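Local coordinates for beta-N-acetylglucosaminidase-like protein Glycoside hydrolase family 20 (Flavobacterium johnsoniae, PDB 6YHH), which probably removes terminal N-acetylglucosamine units from chitin fragments as a family 20 beta-N-acetylhexosaminidase (chitobiase) of bacterial chitin degradation, at residues W12-V17 / S139-F144; M150-R155 / H179-D184; E230-G235 / G314-E319. All blocks are in the same frame, centred on the assembly; numbering follows the deposited sequence.

Overall arrangement
From the N terminus, interaction 1 comes first. It brings 12-17 back against 139-144 and closes a loop of 121 residues that holds most of the mixed sheet of the N-terminal domain. The chain then enters the catalytic barrel with strand 146-152, and interaction 2 closes a short beta-alpha-beta unit through helix 160-172. Interaction 3 follows, joining the loops after strands 226-230 and 310-312 across 78 residues. The three lie in series, neither nested nor crossing. Interactions 2 and 3, with centres about 12 Å apart, meet where His179 and His181 reach Glu230; interaction 1 stands apart, its centre about 31 Å from that of interaction 2.

Interaction 1 (W12-V17 / S139-F144); sequences WPQNVV and SDFPRF
Gln14 lies over the ring of Phe141 where strand 15-19 begins its antiparallel pairing with strand 131-140, in the mixed sheet of the N-terminal domain of this family 20 glycosidase. Phe141 holds CG between its backbone N and carbonyl carbon (chi1 52°), which turns the ring under the glutamine. Gln14 CG sits over the ring centre, 3.4 Å from the centroid, as a CH-pi contact. A bend at chi2 (-68°) then lays the terminal amide along the same ring, the two planes only 13° apart. From there Gln14 NE2 donates to Phe141 O at 3.0 Å, close to the amide plane, so one residue receives both the stack and the bond.

The strand pairing is slight: Asn15 and Ser139 form a hydrogen-bonded pair, in which Ser139 N reaches Asn15 O at 3.2 Å while the return bond from Asn15 N to Ser139 O is weak. Asp140 sets its carboxylate across Pro13, OD2 lying 3.5 Å from Pro13 CB. The carboxylate also ties the sheet to the catalytic domain, since OD1 accepts from the indole NE1 of Trp476. The same OD1 takes the backbone N-H of Gln14 at 2.9 Å, the donor standing well above the carboxylate plane.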
ATOM      1  N   TRP A  12      26.888  -7.961   1.866  1.00  9.95           N
ATOM      2  CA  TRP A  12      28.206  -7.817   1.227  1.00  9.75           C
ATOM      3  C   TRP A  12      28.647  -9.190   0.684  1.00  9.15           C
ATOM      4  O   TRP A  12      28.616 -10.202   1.455  1.00  9.81           O
ATOM      5  CB  TRP A  12      29.206  -7.314   2.231  1.00  9.62           C
ATOM      6  CG  TRP A  12      30.475  -6.954   1.520  1.00 11.70           C
ATOM      7  CD1 TRP A  12      31.638  -7.694   1.496  1.00 12.43           C
ATOM      8  CD2 TRP A  12      30.665  -5.869   0.624  1.00 12.18           C
ATOM      9  NE1 TRP A  12      32.549  -7.121   0.634  1.00 12.93           N
ATOM     10  CE2 TRP A  12      31.997  -5.969   0.110  1.00 13.15           C
ATOM     11  CE3 TRP A  12      29.871  -4.764   0.234  1.00 12.55           C
ATOM     12  CZ2 TRP A  12      32.529  -5.022  -0.791  1.00 14.09           C
ATOM     13  CZ3 TRP A  12      30.406  -3.825  -0.638  1.00 12.87           C
ATOM     14  CH2 TRP A  12      31.735  -3.957  -1.150  1.00 13.46           C
ATOM     15  N   PRO A  13      28.958  -9.264  -0.630  1.00 10.00           N
ATOM     16  CA  PRO A  13      29.258 -10.578  -1.202  1.00  9.81           C
ATOM     17  C   PRO A  13      30.590 -11.174  -0.696  1.00  9.52           C
ATOM     18  O   PRO A  13      31.472 -10.461  -0.184  1.00 10.74           O
ATOM     19  CB  PRO A  13      29.349 -10.312  -2.671  1.00 10.75           C
ATOM     20  CG  PRO A  13      28.468  -9.079  -2.900  1.00 11.45           C
ATOM     21  CD  PRO A  13      28.784  -8.261  -1.682  1.00 10.41           C
ATOM     22  N   GLN A  14      30.699 -12.483  -0.813  1.00 10.19           N
ATOM     23  CA  GLN A  14      31.831 -13.253  -0.255  1.00 11.03           C
ATOM     24  C   GLN A  14      33.148 -12.822  -0.968  1.00 11.53           C
ATOM     25  O   GLN A  14      34.224 -12.795  -0.347  1.00 12.63           O
ATOM     26  CB  GLN A  14      31.640 -14.775  -0.394  1.00 11.00           C
ATOM     27  CG  GLN A  14      30.445 -15.404   0.360  1.00 11.47           C
ATOM     28  CD  GLN A  14      30.580 -15.383   1.873  1.00 12.07           C
ATOM     29  OE1 GLN A  14      31.695 -15.202   2.455  1.00 12.95           O
ATOM     30  NE2 GLN A  14      29.413 -15.512   2.546  1.00 13.32           N
ATOM     31  N   ASN A  15      33.052 -12.483  -2.222  1.00 10.42           N
ATOM     32  CA  ASN A  15      34.221 -12.035  -3.025  1.00 11.63           C
ATOM     33  C   ASN A  15      33.795 -10.912  -3.915  1.00 12.31           C
ATOM     34  O   ASN A  15      32.811 -11.063  -4.676  1.00 13.12           O
ATOM     35  CB  ASN A  15      34.759 -13.164  -3.910  1.00 10.87           C
ATOM     36  CG  ASN A  15      35.135 -14.406  -3.133  1.00 12.14           C
ATOM     37  OD1 ASN A  15      34.347 -15.353  -2.936  1.00 15.29           O
ATOM     38  ND2 ASN A  15      36.310 -14.384  -2.641  1.00 10.63           N
ATOM     39  N   VAL A  16      34.556  -9.836  -3.874  1.00 11.23           N
ATOM     40  CA  VAL A  16      34.240  -8.659  -4.730  1.00 12.54           C
ATOM     41  C   VAL A  16      35.540  -8.066  -5.220  1.00 11.99           C
ATOM     42  O   VAL A  16      36.338  -7.618  -4.395  1.00 13.26           O
ATOM     43  CB  VAL A  16      33.538  -7.546  -3.936  1.00 12.97           C
ATOM     44  CG1 VAL A  16      33.228  -6.330  -4.840  1.00 14.18           C
ATOM     45  CG2 VAL A  16      32.283  -8.099  -3.258  1.00 14.67           C
ATOM     46  N   VAL A  17      35.691  -7.942  -6.529  1.00 13.34           N
ATOM     47  CA  VAL A  17      36.811  -7.189  -7.102  1.00 12.76           C
ATOM     48  C   VAL A  17      36.285  -6.192  -8.128  1.00 14.33           C
ATOM     49  O   VAL A  17      35.491  -6.576  -8.974  1.00 14.76           O
ATOM     50  CB  VAL A  17      37.815  -8.144  -7.760  1.00 13.92           C
ATOM     51  CG1 VAL A  17      39.025  -7.373  -8.316  1.00 15.12           C
ATOM     52  CG2 VAL A  17      38.258  -9.135  -6.716  1.00 15.96           C
ATOM     53  N   SER A 139      31.846 -13.331  -6.719  1.00 12.28           N
ATOM     54  CA  SER A 139      31.429 -14.676  -6.559  1.00 13.49           C
ATOM     55  C   SER A 139      30.948 -14.806  -5.127  1.00 12.97           C
ATOM     56  O   SER A 139      31.573 -14.265  -4.191  1.00 12.99           O
ATOM     57  CB  SER A 139      32.504 -15.759  -6.944  1.00 16.55           C
ATOM     58  OG  SER A 139      33.536 -15.686  -6.098  1.00 16.39           O
ATOM     59  N   ASP A 140      29.813 -15.490  -4.984  1.00 11.57           N
ATOM     60  CA  ASP A 140      29.060 -15.339  -3.719  1.00 11.56           C
ATOM     61  C   ASP A 140      28.296 -16.577  -3.367  1.00 11.74           C
ATOM     62  O   ASP A 140      28.048 -17.432  -4.204  1.00 11.92           O
ATOM     63  CB  ASP A 140      28.058 -14.129  -3.936  1.00 10.10           C
ATOM     64  CG  ASP A 140      27.600 -13.449  -2.670  1.00 10.80           C
ATOM     65  OD1 ASP A 140      28.161 -13.671  -1.574  1.00 10.40           O
ATOM     66  OD2 ASP A 140      26.657 -12.618  -2.798  1.00 10.53           O
ATOM     67  N   PHE A 141      27.937 -16.675  -2.093  1.00 11.36           N
ATOM     68  CA  PHE A 141      27.173 -17.763  -1.577  1.00 10.66           C
ATOM     69  C   PHE A 141      26.845 -17.377  -0.125  1.00 10.25           C
ATOM     70  O   PHE A 141      27.533 -16.557   0.474  1.00 10.29           O
ATOM     71  CB  PHE A 141      28.025 -19.092  -1.577  1.00 12.23           C
ATOM     72  CG  PHE A 141      29.401 -18.936  -0.875  1.00 11.68           C
ATOM     73  CD1 PHE A 141      30.498 -18.513  -1.558  1.00 12.48           C
ATOM     74  CD2 PHE A 141      29.519 -19.106   0.508  1.00 12.90           C
ATOM     75  CE1 PHE A 141      31.724 -18.310  -0.926  1.00 12.36           C
ATOM     76  CE2 PHE A 141      30.741 -18.974   1.156  1.00 13.42           C
ATOM     77  CZ  PHE A 141      31.848 -18.562   0.412  1.00 13.78           C
ATOM     78  N   PRO A 142      25.802 -18.033   0.447  1.00  9.59           N
ATOM     79  CA  PRO A 142      25.446 -17.706   1.801  1.00 10.45           C
ATOM     80  C   PRO A 142      26.249 -18.431   2.894  1.00 10.42           C
ATOM     81  O   PRO A 142      26.509 -19.653   2.794  1.00 10.28           O
ATOM     82  CB  PRO A 142      23.950 -18.190   1.874  1.00  9.58           C
ATOM     83  CG  PRO A 142      23.870 -19.312   0.907  1.00  9.80           C
ATOM     84  CD  PRO A 142      24.841 -18.942  -0.171  1.00 10.46           C
ATOM     85  N   ARG A 143      26.465 -17.746   4.020  1.00 10.98           N
ATOM     86  CA  ARG A 143      27.026 -18.359   5.195  1.00 11.56           C
ATOM     87  C   ARG A 143      26.129 -19.367   5.850  1.00 11.33           C
ATOM     88  O   ARG A 143      26.603 -20.473   6.242  1.00 11.93           O
ATOM     89  CB  ARG A 143      27.428 -17.265   6.207  1.00 11.70           C
ATOM     90  CG  ARG A 143      28.122 -17.800   7.466  1.00 12.42           C
ATOM     91  CD  ARG A 143      28.481 -16.663   8.427  1.00 12.86           C
ATOM     92  NE  ARG A 143      28.977 -17.257   9.662  1.00 13.86           N
ATOM     93  CZ  ARG A 143      28.890 -16.648  10.858  1.00 13.74           C
ATOM     94  NH1 ARG A 143      28.343 -15.446  10.976  1.00 13.75           N
ATOM     95  NH2 ARG A 143      29.277 -17.254  11.968  1.00 14.88           N
ATOM     96  N   PHE A 144      24.807 -19.095   5.950  1.00 10.49           N
ATOM     97  CA  PHE A 144      23.860 -20.012   6.577  1.00 10.54           C
ATOM     98  C   PHE A 144      22.794 -20.334   5.590  1.00  9.80           C
ATOM     99  O   PHE A 144      22.394 -19.444   4.761  1.00  9.79           O
ATOM    100  CB  PHE A 144      23.171 -19.355   7.819  1.00 10.70           C
ATOM    101  CG  PHE A 144      24.121 -19.066   8.954  1.00 11.38           C
ATOM    102  CD1 PHE A 144      24.554 -20.114   9.768  1.00 11.50           C
ATOM    103  CD2 PHE A 144      24.599 -17.781   9.222  1.00 11.35           C
ATOM    104  CE1 PHE A 144      25.464 -19.853  10.805  1.00 11.73           C
ATOM    105  CE2 PHE A 144      25.476 -17.547  10.262  1.00 11.25           C
ATOM    106  CZ  PHE A 144      25.889 -18.597  11.060  1.00 10.73           C
TER

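Interaction 2 (M150-R155 / H179-D184); sequences MLDASR and HWHLVD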
ATOM      1  N   MET A 150      10.119 -14.126  10.419  1.00  7.52           N
ATOM      2  CA  MET A 150       8.850 -14.575  10.957  1.00  7.99           C
ATOM      3  C   MET A 150       7.858 -13.410  10.920  1.00  8.48           C
ATOM      4  O   MET A 150       8.154 -12.352  11.437  1.00  9.15           O
ATOM      5  CB  MET A 150       8.957 -15.090  12.359  1.00  8.64           C
ATOM      6  CG  MET A 150       7.684 -15.792  12.788  1.00  8.97           C
ATOM      7  SD  MET A 150       7.452 -15.825  14.565  1.00  9.05           S
ATOM      8  CE  MET A 150       6.957 -14.096  14.631  1.00  9.20           C
ATOM      9  N   LEU A 151       6.684 -13.639  10.362  1.00  7.40           N
ATOM     10  CA  LEU A 151       5.557 -12.644  10.417  1.00  7.67           C
ATOM     11  C   LEU A 151       4.432 -13.154  11.309  1.00  7.59           C
ATOM     12  O   LEU A 151       3.941 -14.287  11.109  1.00  7.45           O
ATOM     13  CB  LEU A 151       4.997 -12.391   9.028  1.00  7.79           C
ATOM     14  CG  LEU A 151       3.836 -11.376   8.856  1.00  8.71           C
ATOM     15  CD1 LEU A 151       3.890 -10.686   7.463  1.00  9.18           C
ATOM     16  CD2 LEU A 151       2.492 -12.029   9.048  1.00  9.33           C
ATOM     17  N   ASP A 152       4.141 -12.409  12.360  1.00  7.22           N
ATOM     18  CA  ASP A 152       3.000 -12.705  13.308  1.00  6.95           C
ATOM     19  C   ASP A 152       1.735 -12.168  12.702  1.00  7.09           C
ATOM     20  O   ASP A 152       1.524 -10.930  12.598  1.00  7.71           O
ATOM     21  CB  ASP A 152       3.331 -12.057  14.634  1.00  6.70           C
ATOM     22  CG  ASP A 152       2.259 -12.135  15.675  1.00  6.89           C
ATOM     23  OD1 ASP A 152       1.137 -12.702  15.449  1.00  6.95           O
ATOM     24  OD2 ASP A 152       2.515 -11.554  16.767  1.00  6.82           O
ATOM     25  N   ALA A 153       0.893 -13.078  12.202  1.00  7.48           N
ATOM     26  CA  ALA A 153      -0.372 -12.655  11.624  1.00  8.74           C
ATOM     27  C   ALA A 153      -1.538 -12.714  12.643  1.00  8.39           C
ATOM     28  O   ALA A 153      -2.682 -12.380  12.322  1.00  7.65           O
ATOM     29  CB  ALA A 153      -0.697 -13.533  10.422  1.00  9.36           C
ATOM     30  N   SER A 154      -1.242 -13.102  13.889  1.00  7.28           N
ATOM     31  CA  SER A 154      -2.283 -13.246  14.898  1.00  7.60           C
ATOM     32  C   SER A 154      -2.549 -11.918  15.683  1.00  7.73           C
ATOM     33  O   SER A 154      -3.691 -11.512  15.852  1.00  7.38           O
ATOM     34  CB  SER A 154      -1.918 -14.378  15.893  1.00  8.10           C
ATOM     35  OG  SER A 154      -2.852 -14.461  16.951  1.00  9.30           O
ATOM     36  N   ARG A 155      -1.487 -11.322  16.225  1.00  7.01           N
ATOM     37  CA  ARG A 155      -1.692 -10.177  17.094  1.00  7.35           C
ATOM     38  C   ARG A 155      -2.376  -9.026  16.307  1.00  7.36           C
ATOM     39  O   ARG A 155      -3.424  -8.550  16.667  1.00  7.77           O
ATOM     40  CB  ARG A 155      -0.372  -9.735  17.711  1.00  7.17           C
ATOM     41  CG  ARG A 155       0.043 -10.572  18.928  1.00  7.08           C
ATOM     42  CD  ARG A 155      -0.005 -12.063  18.734  1.00  7.38           C
ATOM     43  NE  ARG A 155       0.454 -12.784  19.949  1.00  7.36           N
ATOM     44  CZ  ARG A 155       1.715 -12.923  20.307  1.00  7.29           C
ATOM     45  NH1 ARG A 155       2.720 -12.490  19.531  1.00  7.94           N
ATOM     46  NH2 ARG A 155       2.016 -13.407  21.483  1.00  7.44           N
ATOM     47  N   HIS A 179       8.658 -17.519   7.801  1.00  8.70           N
ATOM     48  CA  HIS A 179       8.002 -18.281   8.850  1.00  8.12           C
ATOM     49  C   HIS A 179       6.701 -17.521   9.207  1.00  8.48           C
ATOM     50  O   HIS A 179       6.681 -16.373   9.606  1.00  8.03           O
ATOM     51  CB  HIS A 179       8.981 -18.470   9.999  1.00  8.75           C
ATOM     52  CG  HIS A 179       8.422 -18.927  11.308  1.00  8.55           C
ATOM     53  ND1 HIS A 179       9.204 -18.886  12.444  1.00  9.01           N
ATOM     54  CD2 HIS A 179       7.202 -19.410  11.705  1.00  7.89           C
ATOM     55  CE1 HIS A 179       8.490 -19.267  13.484  1.00  9.36           C
ATOM     56  NE2 HIS A 179       7.284 -19.602  13.066  1.00  8.72           N
ATOM     57  N   TRP A 180       5.593 -18.237   9.073  1.00  7.63           N
ATOM     58  CA  TRP A 180       4.254 -17.590   9.157  1.00  8.50           C
ATOM     59  C   TRP A 180       3.580 -18.050  10.466  1.00  8.50           C
ATOM     60  O   TRP A 180       3.164 -19.217  10.626  1.00  8.89           O
ATOM     61  CB  TRP A 180       3.448 -17.987   7.920  1.00  8.98           C
ATOM     62  CG  TRP A 180       2.384 -17.032   7.419  1.00  8.78           C
ATOM     63  CD1 TRP A 180       1.968 -15.829   7.924  1.00  7.82           C
ATOM     64  CD2 TRP A 180       1.632 -17.233   6.200  1.00  8.13           C
ATOM     65  NE1 TRP A 180       1.038 -15.248   7.100  1.00  7.65           N
ATOM     66  CE2 TRP A 180       0.813 -16.089   6.019  1.00  7.63           C
ATOM     67  CE3 TRP A 180       1.618 -18.239   5.251  1.00  9.44           C
ATOM     68  CZ2 TRP A 180      -0.021 -15.953   4.922  1.00  8.07           C
ATOM     69  CZ3 TRP A 180       0.749 -18.129   4.178  1.00  9.08           C
ATOM     70  CH2 TRP A 180      -0.040 -16.974   4.028  1.00  8.60           C
ATOM     71  N   HIS A 181       3.519 -17.136  11.422  1.00  8.16           N
ATOM     72  CA  HIS A 181       2.963 -17.405  12.756  1.00  8.65           C
ATOM     73  C   HIS A 181       1.484 -17.107  12.675  1.00  8.45           C
ATOM     74  O   HIS A 181       1.078 -15.930  12.751  1.00  8.48           O
ATOM     75  CB  HIS A 181       3.745 -16.565  13.814  1.00  7.91           C
ATOM     76  CG  HIS A 181       3.326 -16.804  15.245  1.00  8.13           C
ATOM     77  ND1 HIS A 181       3.950 -17.740  16.033  1.00  8.68           N
ATOM     78  CD2 HIS A 181       2.338 -16.278  16.025  1.00  8.24           C
ATOM     79  CE1 HIS A 181       3.357 -17.797  17.203  1.00  8.78           C
ATOM     80  NE2 HIS A 181       2.411 -16.888  17.244  1.00  8.65           N
ATOM     81  N   LEU A 182       0.707 -18.180  12.415  1.00  8.75           N
ATOM     82  CA  LEU A 182      -0.623 -18.102  11.905  1.00  9.18           C
ATOM     83  C   LEU A 182      -1.743 -18.254  12.951  1.00  8.98           C
ATOM     84  O   LEU A 182      -2.924 -18.094  12.627  1.00  9.25           O
ATOM     85  CB  LEU A 182      -0.810 -19.163  10.810  1.00  9.87           C
ATOM     86  CG  LEU A 182      -0.135 -18.906   9.482  1.00  8.71           C
ATOM     87  CD1 LEU A 182       0.060 -20.201   8.720  1.00  9.37           C
ATOM     88  CD2 LEU A 182      -1.047 -17.981   8.754  1.00  9.26           C
ATOM     89  N   VAL A 183      -1.335 -18.414  14.209  1.00  9.12           N
ATOM     90  CA  VAL A 183      -2.213 -18.607  15.323  1.00 10.50           C
ATOM     91  C   VAL A 183      -1.540 -18.146  16.609  1.00 10.33           C
ATOM     92  O   VAL A 183      -0.333 -18.381  16.795  1.00 11.18           O
ATOM     93  CB  VAL A 183      -2.575 -20.122  15.515  1.00 11.50           C
ATOM     94  CG1 VAL A 183      -3.633 -20.194  16.616  1.00 13.09           C
ATOM     95  CG2 VAL A 183      -2.995 -20.768  14.155  1.00 13.82           C
ATOM     96  N   ASP A 184      -2.293 -17.451  17.470  1.00  8.25           N
ATOM     97  CA  ASP A 184      -1.834 -17.124  18.786  1.00  8.50           C
ATOM     98  C   ASP A 184      -3.090 -16.790  19.599  1.00  8.45           C
ATOM     99  O   ASP A 184      -4.262 -17.092  19.158  1.00  8.16           O
ATOM    100  CB  ASP A 184      -0.794 -15.983  18.743  1.00  8.20           C
ATOM    101  CG  ASP A 184       0.199 -16.062  19.848  1.00  8.78           C
ATOM    102  OD1 ASP A 184      -0.222 -15.828  21.025  1.00  8.60           O
ATOM    103  OD2 ASP A 184       1.365 -16.376  19.614  1.00  8.70           O
TER
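Met150 pairs with His179, Leu151 with Trp180 and Asp152 with His181 in the parallel register of a beta-alpha-beta crossover, strands 146-152 and 177-184 being the first two of the TIM barrel. Three backbone bonds carry the ladder: Leu151 N to His179 O, His181 N to Leu151 O, and Ala153 N to His181 O, the last at 2.9 Å and already past the end of strand 146-152.

Apolar and aromatic packing divides between the two faces. On the barrel interior Met150 runs beside His179 with CG over the centre of the imidazole, 3.5 Å from the centroid. The extended chi2 (-156°) runs SD on toward His181, where it lies 3.9 Å from His181 CB, and the bend at chi3 (76°) turns CE to the same CB. On the opposite face Leu151 CD2 rests 4.0 Å from Trp180 CD1, beside helix 210-222.

Polar contacts gather at the C-terminal ends. Asp152 OD1 accepts from Ser154 N (an Asx turn) and from Arg155 N, together an Asx motif, both donors coming from the same face of its carboxylate. Its OD2 forms a salt bridge with Arg155 NH1 at 2.9 Å, which holds the guanidinium from its edge while Asp184 lies over one face. Arg155 NE also bonds to Gln186, and its NH2 to a Tris molecule, probably from the crystallisation liquor, near the predicted proton donor Glu317, consistent with a place in the active-site pocket. Asp184 in turn grips His181: NE2 donates to OD2 at 2.6 Å, near the ring plane, on the anti lone pair of that oxygen.

Interaction 3 (E230-G235 / G314-E319); sequences EIDVPG and GGDENE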
ATOM      1  N   GLU A 230       3.328 -22.073  11.143  1.00  7.58           N
ATOM      2  CA  GLU A 230       3.319 -22.374  12.575  1.00  8.02           C
ATOM      3  C   GLU A 230       1.936 -22.360  13.115  1.00  8.41           C
ATOM      4  O   GLU A 230       1.186 -21.378  12.949  1.00  8.53           O
ATOM      5  CB  GLU A 230       4.176 -21.401  13.384  1.00  8.05           C
ATOM      6  CG  GLU A 230       4.305 -21.757  14.863  1.00  8.20           C
ATOM      7  CD  GLU A 230       4.946 -20.678  15.743  1.00  8.05           C
ATOM      8  OE1 GLU A 230       5.599 -19.733  15.173  1.00  7.74           O
ATOM      9  OE2 GLU A 230       4.832 -20.758  16.983  1.00  7.30           O
ATOM     10  N   ILE A 231       1.576 -23.464  13.742  1.00  8.16           N
ATOM     11  CA  ILE A 231       0.411 -23.567  14.594  1.00  8.71           C
ATOM     12  C   ILE A 231       0.897 -23.794  16.029  1.00  9.21           C
ATOM     13  O   ILE A 231       1.332 -24.894  16.392  1.00  9.95           O
ATOM     14  CB  ILE A 231      -0.535 -24.702  14.165  1.00  9.42           C
ATOM     15  CG1 ILE A 231      -1.106 -24.406  12.783  1.00 10.32           C
ATOM     16  CG2 ILE A 231      -1.678 -24.741  15.138  1.00  9.60           C
ATOM     17  CD1 ILE A 231      -2.003 -25.562  12.280  1.00 10.26           C
ATOM     18  N   ASP A 232       0.894 -22.737  16.852  1.00  8.91           N
ATOM     19  CA  ASP A 232       1.543 -22.767  18.124  1.00  8.98           C
ATOM     20  C   ASP A 232       0.686 -23.475  19.205  1.00  8.87           C
ATOM     21  O   ASP A 232      -0.399 -23.005  19.552  1.00  8.43           O
ATOM     22  CB  ASP A 232       1.837 -21.288  18.510  1.00  8.64           C
ATOM     23  CG  ASP A 232       2.668 -21.130  19.762  1.00  9.87           C
ATOM     24  OD1 ASP A 232       2.872 -22.100  20.484  1.00 10.26           O
ATOM     25  OD2 ASP A 232       3.103 -19.958  20.026  1.00  8.70           O
ATOM     26  N   VAL A 233       1.211 -24.597  19.718  1.00  8.85           N
ATOM     27  CA  VAL A 233       0.541 -25.445  20.695  1.00  8.88           C
ATOM     28  C   VAL A 233       1.544 -25.935  21.710  1.00  9.16           C
ATOM     29  O   VAL A 233       2.759 -26.093  21.353  1.00  9.53           O
ATOM     30  CB  VAL A 233      -0.154 -26.653  19.991  1.00  8.95           C
ATOM     31  CG1 VAL A 233      -1.347 -26.181  19.212  1.00 10.10           C
ATOM     32  CG2 VAL A 233       0.804 -27.444  19.114  1.00  8.41           C
ATOM     33  N   PRO A 234       1.164 -26.146  22.985  1.00  9.84           N
ATOM     34  CA  PRO A 234      -0.170 -26.054  23.534  1.00 10.04           C
ATOM     35  C   PRO A 234      -0.481 -24.799  24.336  1.00  9.29           C
ATOM     36  O   PRO A 234      -1.645 -24.588  24.711  1.00  9.52           O
ATOM     37  CB  PRO A 234      -0.246 -27.297  24.474  1.00 10.08           C
ATOM     38  CG  PRO A 234       1.153 -27.295  25.055  1.00 10.73           C
ATOM     39  CD  PRO A 234       2.055 -26.903  23.905  1.00 10.25           C
ATOM     40  N   GLY A 235       0.523 -23.960  24.528  1.00  8.76           N
ATOM     41  CA  GLY A 235       0.339 -22.672  25.197  1.00  9.02           C
ATOM     42  C   GLY A 235      -0.238 -21.689  24.155  1.00  8.97           C
ATOM     43  O   GLY A 235      -0.559 -22.084  23.006  1.00  8.24           O
ATOM     44  N   GLY A 314       5.237 -24.562  17.370  1.00  8.48           N
ATOM     45  CA  GLY A 314       5.321 -23.632  18.483  1.00  8.82           C
ATOM     46  C   GLY A 314       5.880 -24.182  19.780  1.00  9.09           C
ATOM     47  O   GLY A 314       7.018 -24.688  19.809  1.00  9.49           O
ATOM     48  N   GLY A 315       5.150 -24.043  20.889  1.00  9.01           N
ATOM     49  CA  GLY A 315       5.538 -24.617  22.154  1.00  9.45           C
ATOM     50  C   GLY A 315       6.135 -23.647  23.158  1.00  9.81           C
ATOM     51  O   GLY A 315       6.662 -24.092  24.155  1.00 10.42           O
ATOM     52  N   ASP A 316       6.081 -22.336  22.877  1.00  9.19           N
ATOM     53  CA  ASP A 316       6.623 -21.323  23.801  1.00  9.16           C
ATOM     54  C   ASP A 316       5.654 -21.024  24.942  1.00  9.29           C
ATOM     55  O   ASP A 316       4.426 -21.082  24.773  1.00  8.99           O
ATOM     56  CB  ASP A 316       6.972 -20.024  23.087  1.00  9.55           C
ATOM     57  CG  ASP A 316       5.796 -19.458  22.242  1.00  9.81           C
ATOM     58  OD1 ASP A 316       4.946 -20.220  21.715  1.00  9.11           O
ATOM     59  OD2 ASP A 316       5.737 -18.210  22.102  1.00 10.99           O
ATOM     60  N   GLU A 317       6.219 -20.731  26.113  1.00  9.43           N
ATOM     61  CA  GLU A 317       5.465 -20.025  27.136  1.00 10.56           C
ATOM     62  C   GLU A 317       4.188 -20.680  27.626  1.00 10.75           C
ATOM     63  O   GLU A 317       3.261 -19.982  28.011  1.00 12.41           O
ATOM     64  CB  GLU A 317       5.165 -18.567  26.701  1.00 10.49           C
ATOM     65  CG  GLU A 317       6.404 -17.697  26.434  1.00 10.46           C
ATOM     66  CD  GLU A 317       6.020 -16.279  26.022  1.00 11.41           C
ATOM     67  OE1 GLU A 317       5.024 -16.080  25.307  1.00 10.57           O
ATOM     68  OE2 GLU A 317       6.782 -15.346  26.368  1.00 12.08           O
ATOM     69  N   ASN A 318       4.229 -22.009  27.813  1.00 10.61           N
ATOM     70  CA  ASN A 318       3.222 -22.690  28.611  1.00 11.93           C
ATOM     71  C   ASN A 318       3.660 -22.470  30.069  1.00 15.72           C
ATOM     72  O   ASN A 318       4.605 -23.110  30.506  1.00 19.97           O
ATOM     73  CB  ASN A 318       3.190 -24.147  28.230  1.00 12.86           C
ATOM     74  CG  ASN A 318       2.273 -24.957  29.148  1.00 14.98           C
ATOM     75  OD1 ASN A 318       1.502 -24.419  29.902  1.00 12.88           O
ATOM     76  ND2 ASN A 318       2.385 -26.247  29.051  1.00 16.78           N
ATOM     77  N   GLU A 319       3.029 -21.596  30.801  1.00 17.33           N
ATOM     78  CA  GLU A 319       3.497 -21.448  32.201  1.00 21.24           C
ATOM     79  C   GLU A 319       2.983 -22.503  33.166  1.00 21.45           C
ATOM     80  O   GLU A 319       3.401 -22.601  34.326  1.00 22.15           O
ATOM     81  CB  GLU A 319       3.128 -20.071  32.675  1.00 26.17           C
ATOM     82  CG  GLU A 319       4.069 -19.075  32.027  1.00 27.03           C
ATOM     83  CD  GLU A 319       3.812 -17.652  32.475  1.00 29.63           C
ATOM     84  OE1 GLU A 319       4.806 -16.930  32.461  1.00 30.89           O
ATOM     85  OE2 GLU A 319       2.635 -17.263  32.829  1.00 30.53           O
TER
HETATM   86  O   HOH W   1       2.887 -22.924  23.263  1.00  9.04           O
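Asp232 meets Gly314, Gly315 and Asp316 in a buried, polar loop-to-loop contact at the C-terminal end of the TIM barrel, where the chain leaves strands 226-230 and 310-312. Asp232 OD1 accepts the backbone N-H of Gly315 at 3.0 Å, a nearly straight bond (165°) that arrives from above the carboxylate plane. Its other oxygen, OD2, lies 2.5 Å from Asp316 OD1, the two carboxylates turned only 25° apart. Asp316 reaches it because its CG sits between the backbone N and the carbonyl carbon (chi1 53°).

A water bridges the two loops. It donates to Asp232 OD1 at 2.9 Å and to Asp316 O at 2.8 Å, and takes a weak bond from Gly235 N, just beyond the cis peptide before Pro234. Glycines let the loops close in: Glu230 OE2 is 3.3 Å from Gly314 CA, and a beta-carbon on Gly314 would run into Asp232 OD1. Glu230 itself is anchored by His179 and His181 through OE1 and by Trp366 through OE2.

An alanine in place of Asp232 would probably leave Gly315 N without its acceptor, take from the water one of its two, and set the carboxylate of Asp316 free to turn.

Glu317, the predicted proton donor, directly follows Asp316 and makes a weak bond to a bound Tris molecule. This Asp-Glu pair on the loop after the fourth barrel strand is the catalytic signature of family 20 glycosidases, in which the aspartate orients the substrate's acetamido group; Asp316 probably has that part here.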